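Local structure of titin (Homo sapiens, 5JDD) at residues Lys11-Thr14 and Thr20-Phe23; Val32-Phe37 and Leu51-Lys56; Ser46-Leu51 and Asn64-Asp69; His58-Gln63 and Gly71-Val76; Val119-Leu124 and Ile138-Lys143. The protein probably acts as a giant elastic scaffold protein of the muscle sarcomere, this fragment being three consecutive immunoglobulin domains from its I-band. All coordinates share one frame; numbering follows the deposited sequence. Where two conformers were deposited one is given.

Contact 1 of 5, residues Lys11-Thr14 and Thr20-Phe23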
# COMPACT_ATOMS: atom_id res chain seq x y z
N LYS A 11 21.40 10.88 -30.78
CA LYS A 11 20.17 10.10 -30.76
C LYS A 11 19.29 10.51 -29.59
O LYS A 11 19.78 10.98 -28.56
CB LYS A 11 20.48 8.61 -30.62
CG LYS A 11 21.30 8.02 -31.77
CD LYS A 11 21.35 6.51 -31.63
CE LYS A 11 22.28 5.87 -32.65
NZ LYS A 11 22.23 4.38 -32.56
N ASP A 12 17.98 10.33 -29.76
CA ASP A 12 17.04 10.60 -28.68
C ASP A 12 17.40 9.76 -27.46
O ASP A 12 17.89 8.63 -27.59
CB ASP A 12 15.61 10.21 -29.08
CG ASP A 12 14.98 11.16 -30.08
OD1 ASP A 12 15.58 12.18 -30.47
OD2 ASP A 12 13.82 10.86 -30.48
N VAL A 13 17.13 10.31 -26.28
CA VAL A 13 17.29 9.60 -25.02
C VAL A 13 15.97 9.65 -24.27
O VAL A 13 15.34 10.71 -24.19
CB VAL A 13 18.32 10.31 -24.12
CG1 VAL A 13 18.43 9.61 -22.76
CG2 VAL A 13 19.66 10.37 -24.79
N THR A 14 15.56 8.51 -23.71
CA THR A 14 14.45 8.46 -22.78
C THR A 14 15.03 7.97 -21.46
O THR A 14 15.68 6.92 -21.43
CB THR A 14 13.37 7.50 -23.25
OG1 THR A 14 12.80 8.00 -24.47
CG2 THR A 14 12.27 7.36 -22.21
N THR A 20 21.50 10.56 -15.11
CA THR A 20 22.50 11.29 -15.88
C THR A 20 22.54 10.68 -17.27
O THR A 20 22.66 9.46 -17.43
CB THR A 20 23.87 11.20 -15.22
OG1 THR A 20 23.84 11.93 -13.98
CG2 THR A 20 24.95 11.79 -16.13
N VAL A 21 22.43 11.54 -18.29
CA VAL A 21 22.34 11.09 -19.68
C VAL A 21 23.32 11.87 -20.55
O VAL A 21 23.91 12.85 -20.09
CB VAL A 21 20.92 11.28 -20.25
CG1 VAL A 21 19.91 10.53 -19.40
CG2 VAL A 21 20.56 12.77 -20.32
N ALA A 22 23.49 11.45 -21.79
CA ALA A 22 24.40 12.16 -22.69
C ALA A 22 23.91 12.15 -24.13
O ALA A 22 23.21 11.24 -24.56
CB ALA A 22 25.80 11.56 -22.63
N PHE A 23 24.30 13.19 -24.86
CA PHE A 23 24.15 13.23 -26.31
C PHE A 23 25.55 13.26 -26.89
O PHE A 23 26.47 13.80 -26.27
CB PHE A 23 23.40 14.49 -26.74
CG PHE A 23 21.95 14.51 -26.35
CD1 PHE A 23 21.01 13.78 -27.07
CD2 PHE A 23 21.52 15.26 -25.26
CE1 PHE A 23 19.67 13.79 -26.70
CE2 PHE A 23 20.17 15.27 -24.89
CZ PHE A 23 19.25 14.54 -25.62
O HOH W 1 21.94 10.25 -26.83
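Ala-22 O and Lys-11 O are joined through one water, which donates to both: 2.8 Å from the water oxygen to Ala-22 O and 2.9 Å to Lys-11 O. No direct hydrogen bond crosses here; the two strands belong to different sheets of the immunoglobulin sandwich. Strand 21-27 pairs with 57-62, while Val-13 bonds through its backbone to Lys-85 and Phe-87 on strand 80-89. Lys-11 O also lies near the plane of the Phe-23 ring, at its edge, 3.4 Å from CE1. The rest is apolar and centres on Val-13, whose two methyls divide the work. CG1, set anti to the backbone N (chi1 177°), meets Val-21 CG1 at 3.8 Å. CG2 reaches the other way, 3.7 Å from Ala-22 O and 3.9 Å from Phe-23 CE1, and comes to the ring obliquely. The CB of Phe-23 does not point at residues 11-14, but the CD1-CE1 side of its ring comes close. With a branched valine, a ring edge and a single bridging water between them, the sheets are held at this margin by shape and one mediated polar link instead of strand pairing.

Contact 2 of 5, residues Val32-Phe37 and Leu51-Lys56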
# COMPACT_ATOMS: atom_id res chain seq x y z
N VAL A 32 37.76 20.06 -33.95
CA VAL A 32 36.69 20.89 -34.49
C VAL A 32 35.88 21.45 -33.33
O VAL A 32 35.46 20.70 -32.45
CB VAL A 32 35.75 20.05 -35.37
CG1 VAL A 32 34.58 20.88 -35.86
CG2 VAL A 32 36.51 19.45 -36.54
N PRO A 33 35.67 22.78 -33.29
CA PRO A 33 34.89 23.31 -32.17
C PRO A 33 33.40 23.04 -32.36
O PRO A 33 32.91 23.01 -33.49
CB PRO A 33 35.19 24.81 -32.21
CG PRO A 33 35.54 25.09 -33.65
CD PRO A 33 36.21 23.84 -34.17
N VAL A 34 32.70 22.82 -31.25
CA VAL A 34 31.26 22.54 -31.29
C VAL A 34 30.52 23.43 -30.32
O VAL A 34 31.10 23.96 -29.37
CB VAL A 34 30.94 21.08 -30.93
CG1 VAL A 34 31.59 20.13 -31.92
CG2 VAL A 34 31.38 20.76 -29.51
N LYS A 35 29.23 23.62 -30.58
CA LYS A 35 28.34 24.28 -29.64
C LYS A 35 27.09 23.44 -29.46
O LYS A 35 26.68 22.74 -30.39
CB LYS A 35 27.93 25.67 -30.15
CG LYS A 35 29.05 26.70 -30.10
CD LYS A 35 28.57 28.04 -30.64
CE LYS A 35 29.65 29.10 -30.49
NZ LYS A 35 29.23 30.43 -31.03
N TRP A 36 26.49 23.50 -28.28
CA TRP A 36 25.21 22.85 -28.04
C TRP A 36 24.16 23.88 -27.64
O TRP A 36 24.47 24.85 -26.94
CB TRP A 36 25.33 21.82 -26.92
CG TRP A 36 26.21 20.66 -27.24
CD1 TRP A 36 27.56 20.58 -27.08
CD2 TRP A 36 25.79 19.39 -27.77
NE1 TRP A 36 28.01 19.34 -27.47
CE2 TRP A 36 26.94 18.59 -27.90
CE3 TRP A 36 24.55 18.86 -28.15
CZ2 TRP A 36 26.89 17.28 -28.39
CZ3 TRP A 36 24.50 17.56 -28.62
CH2 TRP A 36 25.67 16.78 -28.74
N PHE A 37 22.92 23.66 -28.09
CA PHE A 37 21.80 24.56 -27.79
C PHE A 37 20.58 23.83 -27.25
O PHE A 37 20.29 22.70 -27.65
CB PHE A 37 21.38 25.31 -29.06
CG PHE A 37 22.42 26.28 -29.56
CD1 PHE A 37 23.48 25.85 -30.34
CD2 PHE A 37 22.31 27.63 -29.26
CE1 PHE A 37 24.43 26.75 -30.81
CE2 PHE A 37 23.26 28.54 -29.73
CZ PHE A 37 24.32 28.10 -30.50
N LEU A 51 30.47 19.58 -20.94
CA LEU A 51 30.83 19.52 -22.35
C LEU A 51 32.19 18.84 -22.45
O LEU A 51 33.17 19.32 -21.88
CB LEU A 51 30.92 20.92 -22.95
CG LEU A 51 29.65 21.76 -22.90
CD1 LEU A 51 29.91 23.16 -23.45
CD2 LEU A 51 28.58 21.07 -23.70
N VAL A 52 32.25 17.72 -23.16
CA VAL A 52 33.50 16.98 -23.28
C VAL A 52 33.84 16.74 -24.74
O VAL A 52 33.09 16.07 -25.45
CB VAL A 52 33.45 15.63 -22.55
CG1 VAL A 52 34.77 14.89 -22.70
CG2 VAL A 52 33.14 15.84 -21.08
N SER A 53 34.96 17.29 -25.19
CA SER A 53 35.46 17.00 -26.53
C SER A 53 36.68 16.08 -26.42
O SER A 53 37.58 16.33 -25.61
CB SER A 53 35.82 18.29 -27.27
OG SER A 53 34.67 19.04 -27.64
N GLU A 54 36.69 15.01 -27.20
CA GLU A 54 37.82 14.10 -27.22
C GLU A 54 38.09 13.72 -28.66
O GLU A 54 37.39 12.86 -29.23
CB GLU A 54 37.53 12.85 -26.38
CG GLU A 54 38.76 12.17 -25.79
CD GLU A 54 39.63 11.47 -26.83
OE1 GLU A 54 40.72 11.98 -27.14
OE2 GLU A 54 39.21 10.40 -27.34
N ARG A 55 39.10 14.36 -29.25
CA ARG A 55 39.41 14.18 -30.67
C ARG A 55 38.17 14.40 -31.54
O ARG A 55 37.67 15.52 -31.60
CB ARG A 55 40.10 12.83 -30.92
CG ARG A 55 41.58 12.85 -30.51
CD ARG A 55 42.21 11.47 -30.52
NE ARG A 55 41.57 10.59 -29.54
CZ ARG A 55 41.78 9.28 -29.46
NH1 ARG A 55 42.62 8.67 -30.29
NH2 ARG A 55 41.14 8.56 -28.54
N LYS A 56 37.66 13.34 -32.17
CA LYS A 56 36.54 13.50 -33.09
C LYS A 56 35.17 13.43 -32.42
O LYS A 56 34.15 13.60 -33.09
CB LYS A 56 36.60 12.44 -34.19
CG LYS A 56 37.82 12.57 -35.08
CD LYS A 56 37.86 11.46 -36.14
CE LYS A 56 39.12 11.57 -36.97
NZ LYS A 56 39.16 10.50 -37.99
O HOH W 2 36.73 17.28 -33.43
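Trp-36 and Leu-51 run past each other in opposite directions, each side chain leaving its own sheet and heading for the other. What touches is the five-membered part of the indole: Leu-51 CD2 sits 3.6 Å from Trp-36 CD1 and 4.2 Å from Trp-36 NE1, oblique to the ring. CG of Leu-51 stands beside its backbone N (chi1 -60°); chi2 of 176° extends the chain through CD1, and it is the other branch, CD2, that turns to the indole. Leu-51 and Val-34 were each modelled in two conformers, and their approaches belong to one. The tryptophan is the one that strand C of an immunoglobulin domain sends into the core between the sheets, where it also packs on Phe-23, Val-25, Leu-60 and Ala-75; strand 49-54, at the edge of the opposite sheet, touches it through Leu-51. Val-34 turns CG2 to Ser-53 OG, a loose 4.2 Å approach, while that hydroxyl spends its hydrogen bond on His-58. At the Val-32 end a water links the two backbones, accepting from Val-32 N and donating to Arg-55 O at 2.7 Å. Arg-55 grips Glu-54 side-on, NE reaching OE1 at 2.9 Å and NH2 reaching OE2.

Contact 3 of 5, residues Ser46-Leu51 and Asn64-Asp69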
# COMPACT_ATOMS: atom_id res chain seq x y z
N SER A 46 28.14 23.78 -16.49
CA SER A 46 27.48 24.15 -15.24
C SER A 46 27.49 22.94 -14.34
O SER A 46 28.03 21.89 -14.71
CB SER A 46 26.04 24.58 -15.49
OG SER A 46 25.24 23.45 -15.83
N ASP A 47 26.88 23.05 -13.18
CA ASP A 47 26.77 21.88 -12.33
C ASP A 47 25.87 20.81 -12.96
O ASP A 47 25.98 19.63 -12.64
CB ASP A 47 26.31 22.27 -10.92
CG ASP A 47 27.31 23.17 -10.21
OD1 ASP A 47 28.47 23.28 -10.68
OD2 ASP A 47 26.95 23.76 -9.17
N LYS A 48 25.00 21.23 -13.89
CA LYS A 48 24.12 20.30 -14.61
C LYS A 48 24.70 19.83 -15.96
O LYS A 48 24.44 18.70 -16.39
CB LYS A 48 22.74 20.94 -14.84
CG LYS A 48 21.85 20.25 -15.88
CD LYS A 48 20.74 19.42 -15.25
CE LYS A 48 19.69 20.30 -14.60
NZ LYS A 48 18.58 19.51 -13.99
N HIS A 49 25.48 20.68 -16.61
CA HIS A 49 25.95 20.40 -17.97
C HIS A 49 27.45 20.25 -18.04
O HIS A 49 28.20 21.12 -17.57
CB HIS A 49 25.53 21.52 -18.91
CG HIS A 49 24.06 21.82 -18.89
ND1 HIS A 49 23.53 22.88 -18.18
CD2 HIS A 49 23.02 21.21 -19.49
CE1 HIS A 49 22.22 22.90 -18.34
NE2 HIS A 49 21.88 21.90 -19.13
N ARG A 50 27.91 19.16 -18.64
CA ARG A 50 29.32 18.98 -18.91
C ARG A 50 29.53 18.82 -20.41
O ARG A 50 28.86 18.02 -21.06
CB ARG A 50 29.85 17.74 -18.21
CG ARG A 50 31.32 17.45 -18.48
CD ARG A 50 31.87 16.40 -17.54
NE ARG A 50 31.68 16.81 -16.15
CZ ARG A 50 30.68 16.38 -15.38
NH1 ARG A 50 29.80 15.51 -15.86
NH2 ARG A 50 30.57 16.81 -14.13
N LEU A 51 30.47 19.58 -20.94
CA LEU A 51 30.83 19.52 -22.35
C LEU A 51 32.19 18.84 -22.45
O LEU A 51 33.17 19.32 -21.88
CB LEU A 51 30.92 20.92 -22.95
CG LEU A 51 29.65 21.76 -22.90
CD1 LEU A 51 29.91 23.16 -23.45
CD2 LEU A 51 28.58 21.07 -23.70
N ASN A 64 21.66 14.58 -13.29
CA ASN A 64 20.51 14.71 -12.39
C ASN A 64 19.33 15.40 -13.07
O ASN A 64 18.85 16.43 -12.59
CB ASN A 64 20.91 15.44 -11.10
CG ASN A 64 19.87 15.34 -10.00
OD1 ASN A 64 18.92 14.55 -10.08
ND2 ASN A 64 20.04 16.14 -8.95
N ILE A 65 18.87 14.84 -14.18
CA ILE A 65 17.90 15.54 -15.03
C ILE A 65 16.56 15.79 -14.35
O ILE A 65 16.10 15.01 -13.50
CB ILE A 65 17.64 14.83 -16.37
CG1 ILE A 65 17.08 13.42 -16.15
CG2 ILE A 65 18.91 14.79 -17.22
CD1 ILE A 65 16.88 12.67 -17.46
N SER A 66 15.97 16.93 -14.71
CA SER A 66 14.65 17.28 -14.23
C SER A 66 13.71 17.39 -15.42
O SER A 66 14.15 17.43 -16.57
CB SER A 66 14.68 18.61 -13.46
OG SER A 66 15.08 19.67 -14.31
N PRO A 67 12.39 17.39 -15.16
CA PRO A 67 11.47 17.52 -16.29
C PRO A 67 11.73 18.77 -17.14
O PRO A 67 11.47 18.75 -18.35
CB PRO A 67 10.11 17.60 -15.60
CG PRO A 67 10.28 16.77 -14.36
CD PRO A 67 11.69 17.05 -13.90
N SER A 68 12.27 19.83 -16.54
CA SER A 68 12.57 21.05 -17.31
C SER A 68 13.69 20.85 -18.34
O SER A 68 13.85 21.66 -19.26
CB SER A 68 12.90 22.21 -16.37
OG SER A 68 14.08 21.95 -15.62
N ASP A 69 14.45 19.77 -18.20
CA ASP A 69 15.52 19.47 -19.15
C ASP A 69 15.00 18.77 -20.41
O ASP A 69 15.74 18.60 -21.38
CB ASP A 69 16.59 18.59 -18.51
CG ASP A 69 17.32 19.29 -17.39
OD1 ASP A 69 17.77 20.43 -17.58
OD2 ASP A 69 17.43 18.68 -16.31
O HOH W 3 19.18 21.24 -19.85
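Lys-48 reaches Asp-69 through a side chain bent twice, with chi2 at 104°, well off a staggered value, and chi3 at 70°. The detour delivers NZ to Asp-69 OD2 at 2.7 Å, a short salt bridge made on the syn lone pair of that oxygen, the two side chains arriving from opposite directions. OD2 has a second donor: Ser-66 N comes to it on the anti side at 2.8 Å, almost straight (175°) though tilted from the carboxylate plane. The other oxygen, OD1, accepts a hydrogen bond from a water that also touches His-49 NE2 at 2.9 Å, in the plane of the imidazole. Both oxygens of this buried carboxylate are thus engaged, which would be expected to steady its negative charge. The ammonium also makes a weak bond to Asn-64 O at 3.4 Å. Nearer its root the lysine rests on its neighbour, CG lying over the centre of the His-49 ring, 3.6 Å above the plane. The backbone that launches Lys-48 is itself braced by Ser-46 OG, which accepts from both Lys-48 N and His-49 N in an ST turn and ST motif, the latter bond 2.9 Å long. Across the contact, residues 67-69 form a short 3-10 segment that carries the aspartate. A basic residue just before strand D bridged to the aspartate of the E-F loop is a classic salt bridge of V-set and I-set immunoglobulin domains, tying the edge of one sheet to the loop that leads into the other.

Contact 4 of 5, residues His58-Gln63 and Gly71-Val76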
# COMPACT_ATOMS: atom_id res chain seq x y z
N HIS A 58 32.28 14.47 -29.53
CA HIS A 58 31.82 15.57 -28.70
C HIS A 58 30.57 15.16 -27.95
O HIS A 58 29.57 14.75 -28.56
CB HIS A 58 31.57 16.80 -29.56
CG HIS A 58 32.75 17.18 -30.39
ND1 HIS A 58 33.78 17.94 -29.90
CD2 HIS A 58 33.09 16.85 -31.66
CE1 HIS A 58 34.70 18.09 -30.83
NE2 HIS A 58 34.31 17.44 -31.91
N LYS A 59 30.64 15.25 -26.63
CA LYS A 59 29.53 14.86 -25.77
C LYS A 59 28.99 16.02 -24.95
O LYS A 59 29.74 16.88 -24.49
CB LYS A 59 29.95 13.72 -24.85
CG LYS A 59 30.54 12.54 -25.59
CD LYS A 59 31.28 11.59 -24.66
CE LYS A 59 30.34 11.00 -23.62
NZ LYS A 59 30.98 9.87 -22.89
N LEU A 60 27.67 16.03 -24.78
CA LEU A 60 26.98 16.87 -23.80
C LEU A 60 26.38 15.93 -22.77
O LEU A 60 25.55 15.09 -23.10
CB LEU A 60 25.87 17.67 -24.47
CG LEU A 60 24.87 18.35 -23.53
CD1 LEU A 60 25.58 19.37 -22.66
CD2 LEU A 60 23.76 19.01 -24.34
N MET A 61 26.82 16.07 -21.53
CA MET A 61 26.31 15.25 -20.45
C MET A 61 25.40 16.09 -19.57
O MET A 61 25.74 17.21 -19.19
CB MET A 61 27.48 14.67 -19.64
CG MET A 61 28.49 13.89 -20.48
SD MET A 61 29.92 13.38 -19.49
CE MET A 61 31.08 12.96 -20.78
N LEU A 62 24.24 15.53 -19.25
CA LEU A 62 23.27 16.21 -18.40
C LEU A 62 23.12 15.40 -17.13
O LEU A 62 22.72 14.23 -17.16
CB LEU A 62 21.92 16.33 -19.11
CG LEU A 62 21.93 16.82 -20.56
CD1 LEU A 62 20.53 16.76 -21.16
CD2 LEU A 62 22.46 18.22 -20.64
N GLN A 63 23.43 16.03 -16.01
CA GLN A 63 23.45 15.33 -14.74
C GLN A 63 22.19 15.61 -13.94
O GLN A 63 21.68 16.74 -13.96
CB GLN A 63 24.71 15.71 -13.95
CG GLN A 63 25.99 15.39 -14.73
CD GLN A 63 27.22 16.03 -14.14
OE1 GLN A 63 28.25 15.38 -13.97
NE2 GLN A 63 27.14 17.33 -13.85
N GLY A 71 13.24 18.03 -23.92
CA GLY A 71 13.12 18.79 -25.15
C GLY A 71 14.25 18.55 -26.12
O GLY A 71 15.00 17.58 -26.00
N GLU A 72 14.38 19.44 -27.09
CA GLU A 72 15.29 19.23 -28.20
C GLU A 72 16.64 19.90 -27.98
O GLU A 72 16.71 21.07 -27.59
CB GLU A 72 14.66 19.74 -29.49
CG GLU A 72 15.38 19.34 -30.77
CD GLU A 72 14.50 19.55 -32.00
OE1 GLU A 72 14.14 20.72 -32.27
OE2 GLU A 72 14.16 18.55 -32.66
N TYR A 73 17.70 19.14 -28.21
CA TYR A 73 19.06 19.64 -28.10
C TYR A 73 19.69 19.65 -29.48
O TYR A 73 19.46 18.72 -30.27
CB TYR A 73 19.86 18.75 -27.14
CG TYR A 73 19.42 18.93 -25.71
CD1 TYR A 73 18.26 18.33 -25.23
CD2 TYR A 73 20.15 19.73 -24.85
CE1 TYR A 73 17.85 18.52 -23.92
CE2 TYR A 73 19.75 19.93 -23.54
CZ TYR A 73 18.60 19.32 -23.08
OH TYR A 73 18.19 19.52 -21.78
N THR A 74 20.45 20.70 -29.79
CA THR A 74 21.09 20.85 -31.09
C THR A 74 22.60 20.94 -30.93
O THR A 74 23.11 21.71 -30.11
CB THR A 74 20.59 22.12 -31.80
OG1 THR A 74 19.16 22.09 -31.88
CG2 THR A 74 21.18 22.24 -33.20
N ALA A 75 23.32 20.13 -31.71
CA ALA A 75 24.76 20.28 -31.84
C ALA A 75 25.05 21.06 -33.12
O ALA A 75 24.51 20.74 -34.18
CB ALA A 75 25.45 18.94 -31.89
N VAL A 76 25.90 22.07 -33.01
CA VAL A 76 26.30 22.87 -34.16
C VAL A 76 27.78 22.70 -34.43
O VAL A 76 28.60 22.91 -33.54
CB VAL A 76 26.01 24.37 -33.95
CG1 VAL A 76 26.42 25.17 -35.17
CG2 VAL A 76 24.53 24.58 -33.65
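Apolar contacts come first, and all of them converge on Tyr-73. Leu-60 and Leu-62, alternate residues of strand 57-62, both face the opposite sheet and touch different parts of the ring. Leu-60 sends CD2 to Tyr-73 CD2 at 3.7 Å, the two side chains crossing at about a right angle. Its CG lies anti to the backbone N (chi1 167°), unlike that of Leu-62, which stands beside the N (chi1 -46°); the two leucines therefore lean differently although they spring from the same side of the strand. Leu-62 comes from the opposite direction to the tyrosine and touches its hydroxyl end, with CD1 3.7 Å from Tyr-73 CZ and equally 3.7 Å from Tyr-73 OH. Both methyls come in obliquely. Aromatic contacts complete the surroundings: His-38 stacks on the tyrosine, and Phe-23 meets it with the ring planes about 30° apart. The tyrosine hydroxyl is hydrogen-bonded to Asp-69 O, four residues back in the chain. This is the tyrosine corner of Greek-key sandwiches, here within the D-x-G-x-Y sequence of immunoglobulin strand F. Gly-71, the middle residue of that signature, has phi at 128°, a backbone conformation open to glycine, as the chain enters the strand. No hydrogen bond joins the two segments. The sheets thus meet here through leucine methyls against an aromatic ring, while the tyrosine's one polar group is satisfied by the E-F loop, so that the ring can lie in the hydrophobic core without burying an unpaired hydroxyl.

Contact 5 of 5, residues Val119-Leu124 and Ile138-Lys143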
# COMPACT_ATOMS: atom_id res chain seq x y z
N VAL A 119 10.07 1.25 -7.48
CA VAL A 119 9.64 2.41 -6.71
C VAL A 119 9.57 1.98 -5.26
O VAL A 119 8.93 0.98 -4.95
CB VAL A 119 8.26 2.93 -7.16
CG1 VAL A 119 7.75 4.01 -6.22
CG2 VAL A 119 8.34 3.46 -8.58
N PRO A 120 10.24 2.71 -4.35
CA PRO A 120 10.18 2.28 -2.95
C PRO A 120 8.80 2.44 -2.34
O PRO A 120 8.04 3.34 -2.71
CB PRO A 120 11.18 3.21 -2.24
CG PRO A 120 11.30 4.40 -3.14
CD PRO A 120 11.05 3.92 -4.54
N SER A 121 8.46 1.55 -1.42
CA SER A 121 7.21 1.68 -0.68
C SER A 121 7.20 2.93 0.17
O SER A 121 8.13 3.17 0.95
CB SER A 121 7.04 0.49 0.26
OG SER A 121 6.95 -0.71 -0.47
N MET A 122 6.14 3.72 0.06
CA MET A 122 5.96 4.86 0.96
C MET A 122 4.49 5.06 1.25
O MET A 122 3.76 5.60 0.42
CB MET A 122 6.56 6.13 0.37
CG MET A 122 6.46 7.35 1.32
SD MET A 122 7.25 7.10 2.94
CE MET A 122 8.96 6.90 2.47
N TRP A 123 4.07 4.64 2.44
CA TRP A 123 2.68 4.70 2.85
C TRP A 123 2.51 5.63 4.04
O TRP A 123 3.27 5.55 5.01
CB TRP A 123 2.20 3.30 3.25
CG TRP A 123 2.09 2.34 2.10
CD1 TRP A 123 3.04 1.47 1.66
CD2 TRP A 123 0.96 2.18 1.25
NE1 TRP A 123 2.56 0.76 0.58
CE2 TRP A 123 1.28 1.16 0.31
CE3 TRP A 123 -0.31 2.77 1.20
CZ2 TRP A 123 0.38 0.74 -0.68
CZ3 TRP A 123 -1.20 2.34 0.22
CH2 TRP A 123 -0.85 1.34 -0.71
N LEU A 124 1.49 6.48 3.99
CA LEU A 124 1.18 7.38 5.09
C LEU A 124 -0.21 7.10 5.63
O LEU A 124 -1.10 6.67 4.88
CB LEU A 124 1.22 8.85 4.63
CG LEU A 124 2.30 9.29 3.65
CD1 LEU A 124 2.11 10.78 3.32
CD2 LEU A 124 3.68 9.04 4.23
N ILE A 138 3.29 -4.44 4.26
CA ILE A 138 3.60 -3.61 3.11
C ILE A 138 4.22 -4.49 2.03
O ILE A 138 5.22 -5.17 2.26
CB ILE A 138 4.53 -2.45 3.52
CG1 ILE A 138 3.75 -1.48 4.42
CG2 ILE A 138 5.04 -1.69 2.30
CD1 ILE A 138 4.60 -0.39 5.07
N VAL A 139 3.60 -4.50 0.85
CA VAL A 139 3.97 -5.44 -0.20
C VAL A 139 4.28 -4.70 -1.50
O VAL A 139 3.61 -3.72 -1.83
CB VAL A 139 2.83 -6.45 -0.46
CG1 VAL A 139 3.25 -7.49 -1.50
CG2 VAL A 139 2.42 -7.16 0.84
N VAL A 140 5.31 -5.16 -2.21
CA VAL A 140 5.55 -4.71 -3.58
C VAL A 140 5.52 -5.93 -4.48
O VAL A 140 6.18 -6.94 -4.21
CB VAL A 140 6.92 -4.05 -3.72
CG1 VAL A 140 7.12 -3.55 -5.15
CG2 VAL A 140 7.05 -2.91 -2.72
N GLN A 141 4.74 -5.85 -5.56
CA GLN A 141 4.73 -6.90 -6.56
C GLN A 141 4.93 -6.26 -7.92
O GLN A 141 3.96 -5.96 -8.64
CB GLN A 141 3.43 -7.71 -6.50
CG GLN A 141 3.29 -8.48 -5.17
CD GLN A 141 2.06 -9.36 -5.10
OE1 GLN A 141 1.46 -9.70 -6.12
NE2 GLN A 141 1.70 -9.76 -3.89
N GLY A 142 6.19 -6.03 -8.28
CA GLY A 142 6.50 -5.33 -9.53
C GLY A 142 6.10 -3.87 -9.49
O GLY A 142 6.71 -3.07 -8.78
N LYS A 143 5.08 -3.51 -10.26
CA LYS A 143 4.54 -2.15 -10.26
C LYS A 143 3.33 -2.02 -9.34
O LYS A 143 2.76 -0.93 -9.24
CB LYS A 143 4.17 -1.72 -11.68
CG LYS A 143 5.34 -1.66 -12.63
CD LYS A 143 4.85 -2.06 -14.02
CE LYS A 143 5.11 -1.02 -15.05
NZ LYS A 143 4.54 -1.45 -16.36
O HOH W 4 7.43 -0.28 -8.28
O HOH W 5 4.34 -0.97 -1.25
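Among the apolar contacts, Trp-123 and Ile-138 lead, their side chains passing each other in opposite directions between the two sheets. Ile-138 CG2 lies 3.8 Å from Trp-123 CD1 and comes to the indole obliquely, while CG1 stands slightly farther off the same carbon. CG2 is the branch anti to the backbone N, and from there it also touches Ser-121, 3.5 Å from OG. That hydroxyl is pressed harder by the next residue of the strand on that side: Val-140 CG2 approaches Ser-121 OG to 3.1 Å, which is tight for a methyl and an oxygen. The indole also packs on Leu-147 and meets Phe-162 edge-to-face. Polar contacts run through water, for no direct hydrogen bond joins the segments. One water touches three groups: it accepts from Trp-123 NE1 at 3.1 Å, lying in the indole plane, donates to Val-139 O at 2.9 Å, and sits 2.7 Å from Ser-121 OG. It thereby satisfies the indole N-H of a buried tryptophan and links it to the backbone of the edge strand. A second water links the Val-119 end, accepting from Val-119 N in a long bond and donating to Gly-142 O at 2.9 Å; Gly-142, with phi at 69°, lies in the turn between strands 136-141 and 144-149. The core tryptophan of strand C is characteristic of immunoglobulin domains; here Ile-138 of strand D, in the facing sheet, packs beside it in the middle I-set domain of the tandem.

How the contacts relate
Contacts 1 to 4 all lie in the first immunoglobulin domain, their centres 8 to 17 Å apart, and contacts 1, 2 and 4 each span its two facing sheets. Strands 21-27, 57-62 and 49-54, neighbours in the four-stranded sheet, supply one side; 13-16, 35-38 and 71-77 of the other sheet answer them. Contact 1 closes first along the chain. Contacts 2 and 3 alternate and share Leu-51, and 3 alternates with 4. Phe-23 and Trp-36 touch, joining contacts 1 and 2 into one core. Contact 5 stands apart in the second domain, 28 to 43 Å away by centres, placed as contact 2 is in the first: each module carries its own core.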